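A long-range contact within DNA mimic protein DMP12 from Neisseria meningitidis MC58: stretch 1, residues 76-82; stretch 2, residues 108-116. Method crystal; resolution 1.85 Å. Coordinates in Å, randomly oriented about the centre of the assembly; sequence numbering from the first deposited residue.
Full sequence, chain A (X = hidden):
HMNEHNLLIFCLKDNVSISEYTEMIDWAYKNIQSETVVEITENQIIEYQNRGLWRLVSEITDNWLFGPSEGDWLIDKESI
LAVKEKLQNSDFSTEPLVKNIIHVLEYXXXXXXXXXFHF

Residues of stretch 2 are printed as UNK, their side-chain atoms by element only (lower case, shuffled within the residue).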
# COMPACT_ATOMS: atom_id res chain seq x y z
N ASP A 76 2.16 6.75 -7.99
CA ASP A 76 2.01 6.62 -9.43
C ASP A 76 2.83 5.42 -9.95
O ASP A 76 3.69 4.91 -9.23
CB ASP A 76 2.52 7.93 -10.13
CG ASP A 76 4.07 8.17 -10.02
OD1 ASP A 76 4.79 7.70 -9.09
OD2 ASP A 76 4.61 8.91 -10.89
N LYS A 77 2.60 5.03 -11.19
CA LYS A 77 3.28 3.85 -11.76
C LYS A 77 4.80 3.84 -11.52
O LYS A 77 5.35 2.84 -11.10
CB LYS A 77 3.00 3.69 -13.26
CG LYS A 77 3.64 2.46 -13.86
CD LYS A 77 3.48 2.42 -15.36
CE LYS A 77 3.87 1.05 -15.89
NZ LYS A 77 3.38 0.80 -17.30
N GLU A 78 5.48 4.95 -11.80
CA GLU A 78 6.93 5.00 -11.57
C GLU A 78 7.30 4.59 -10.15
O GLU A 78 8.19 3.78 -9.93
CB GLU A 78 7.49 6.41 -11.81
CG GLU A 78 9.02 6.44 -11.86
CD GLU A 78 9.61 7.85 -12.01
OE1 GLU A 78 8.86 8.79 -12.36
OE2 GLU A 78 10.83 8.01 -11.78
N SER A 79 6.61 5.21 -9.18
CA SER A 79 6.90 4.93 -7.78
C SER A 79 6.42 3.52 -7.39
O SER A 79 7.08 2.86 -6.56
CB SER A 79 6.22 5.99 -6.91
OG SER A 79 6.86 7.26 -7.08
N ILE A 80 5.31 3.08 -7.95
CA ILE A 80 4.79 1.70 -7.70
C ILE A 80 5.87 0.66 -8.04
O ILE A 80 6.16 -0.24 -7.24
CB ILE A 80 3.47 1.40 -8.45
CG1 ILE A 80 2.31 2.22 -7.86
CG2 ILE A 80 3.07 -0.11 -8.35
CD1 ILE A 80 1.08 2.29 -8.77
N LEU A 81 6.46 0.81 -9.22
CA LEU A 81 7.49 -0.11 -9.66
C LEU A 81 8.71 -0.01 -8.78
O LEU A 81 9.29 -1.01 -8.44
CB LEU A 81 7.89 0.17 -11.12
CG LEU A 81 6.84 -0.29 -12.11
CD1 LEU A 81 7.06 0.37 -13.49
CD2 LEU A 81 6.85 -1.82 -12.20
N ALA A 82 9.11 1.22 -8.44
CA ALA A 82 10.30 1.44 -7.59
C ALA A 82 10.10 0.83 -6.17
O ALA A 82 11.01 0.23 -5.63
CB ALA A 82 10.59 2.91 -7.47
N UNK A 108 -1.82 -3.19 -9.57
CA UNK A 108 -2.02 -1.79 -10.00
C UNK A 108 -1.23 -1.58 -11.27
O UNK A 108 -1.67 -0.85 -12.15
c UNK A 108 -1.53 -0.82 -8.93
N UNK A 109 -0.04 -2.18 -11.33
CA UNK A 109 0.74 -2.12 -12.58
C UNK A 109 -0.04 -2.78 -13.69
O UNK A 109 -0.26 -2.17 -14.75
c UNK A 109 3.04 -1.96 -11.56
c UNK A 109 3.12 -0.49 -11.94
c UNK A 109 2.12 -2.76 -12.48
c UNK A 109 2.78 -2.87 -13.87
N UNK A 110 -0.51 -4.01 -13.44
CA UNK A 110 -1.21 -4.75 -14.47
C UNK A 110 -2.52 -4.11 -14.92
O UNK A 110 -2.91 -4.22 -16.09
c UNK A 110 -1.51 -6.18 -14.02
c UNK A 110 -2.21 -7.06 -15.11
c UNK A 110 -1.54 -6.91 -16.51
n UNK A 110 -3.30 -7.63 -18.20
c UNK A 110 -2.00 -7.98 -17.52
N UNK A 111 -3.20 -3.44 -14.00
CA UNK A 111 -4.52 -2.92 -14.32
C UNK A 111 -4.59 -1.40 -14.38
O UNK A 111 -5.68 -0.85 -14.38
c UNK A 111 -5.76 -5.00 -13.55
n UNK A 111 -5.19 -5.82 -12.67
o UNK A 111 -6.37 -5.40 -14.54
c UNK A 111 -5.55 -3.51 -13.33
N UNK A 112 -3.43 -0.77 -14.42
CA UNK A 112 -3.24 0.67 -14.61
C UNK A 112 -4.01 1.48 -13.57
O UNK A 112 -4.88 2.28 -13.91
c UNK A 112 -2.66 0.43 -17.07
c UNK A 112 -3.39 -0.13 -18.29
o UNK A 112 -4.51 -0.69 -18.15
o UNK A 112 -2.84 -0.03 -19.41
c UNK A 112 -3.63 1.04 -16.04
N UNK A 113 -3.73 1.22 -12.30
CA UNK A 113 -4.48 1.86 -11.19
C UNK A 113 -3.48 2.69 -10.38
O UNK A 113 -2.28 2.38 -10.28
n UNK A 113 -9.85 0.08 -11.84
c UNK A 113 -5.14 0.79 -10.28
c UNK A 113 -7.40 0.47 -11.45
c UNK A 113 -8.46 -0.52 -11.88
c UNK A 113 -6.13 -0.21 -10.93
N UNK A 114 -3.97 3.76 -9.75
CA UNK A 114 -3.15 4.46 -8.76
C UNK A 114 -3.26 3.67 -7.47
O UNK A 114 -4.26 3.05 -7.21
c UNK A 114 -3.59 5.95 -8.61
c UNK A 114 -3.11 6.57 -7.31
o UNK A 114 -2.97 6.67 -9.69
N UNK A 115 -2.18 3.64 -6.74
CA UNK A 115 -2.17 3.00 -5.42
C UNK A 115 -2.37 4.07 -4.36
O UNK A 115 -1.72 5.11 -4.41
c UNK A 115 -0.66 1.83 -3.77
c UNK A 115 -0.87 2.24 -5.22
c UNK A 115 -0.92 0.96 -6.08
N UNK A 116 -3.27 3.84 -3.42
CA UNK A 116 -3.49 4.79 -2.32
C UNK A 116 -2.99 4.24 -1.00
O UNK A 116 -3.18 3.05 -0.71
c UNK A 116 -4.99 5.03 -2.21
c UNK A 116 -5.33 5.87 -0.97
c UNK A 116 -5.46 5.71 -3.52
c UNK A 116 -6.92 5.74 -3.66

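Position 108 carries a single side-chain carbon, directed toward stretch 1 and 4.1 Å from CD1 of Ile80. One carbon means alanine: Ala108, whose short side chain fits a buried place in the helix and meets Ile80 through CB.

At position 109 there are four carbons, forked at the first, with one arm two carbons long. The CA-to-CB bond points sideways, yet the end of the long arm comes within 3.6 Å of both Lys77 CG and Ile80 CG2, and 3.7 Å of Leu81 CG. This is isoleucine, Ile109, and the terminal carbon is CD1. With chi1 and chi2 both m, the arm reaches stretch 1, where an apolar end suits the carbon atoms it meets.

Position 110 has four carbons in a row ending in nitrogen, all out of reach of stretch 1. It is Lys110, exposed, as suits a charged amine.

Position 111 shows two carbons, the second bearing one oxygen and one nitrogen: an amide, hence Asn111. It too lies beyond stretch 1; its ND2 is hydrogen-bonded to a residue adjoining one of the stretches.

Position 112 has three carbons, the third carrying two oxygens, and its CA-to-CB bond points away. It is Glu112, with its carboxylate on an exposed residue. Its positive phi of 55° belongs to a Schellman motif, in which a weak bond joins Glu112 N to Ile109 O (3.5 Å).

At position 113, four carbons in a row end in nitrogen, and CA-to-CB points away. The residue is Lys113, its NZ hydrogen-bonded elsewhere in the structure. Its backbone N completes the motif by bonding to Ala108 O at 2.9 Å, while its O lies 3.7 Å from Ile80 CD1.

Position 114 has one carbon carrying an oxygen and another carbon, with no close contact to stretch 1. It is Thr114, exposed, where a hydroxyl is readily accommodated.

Position 115 is a carbon carrying two others, pointing toward stretch 1 and approaching Ile80 CD1 to 3.6 Å. This is Val115, a buried strand residue whose CG2 makes that contact; beta-branching suits the strand.

Position 116 again has four carbons forked at the first, one arm two long: Ile116, buried but out of reach of stretch 1.

The contact is apolar, without hydrogen bonds across it. Ile80, chi1 m and chi2 t, touches Ala108, Ile109 and Val115, thus meeting both helix and strand, while Lys77 and Leu81 add further contacts to Ile109. Asp76 caps the helix bearing these side chains, its OD1 accepting from Ser79 N at 3.1 Å.

Stretch 2 108-116: AIKNEKTVI
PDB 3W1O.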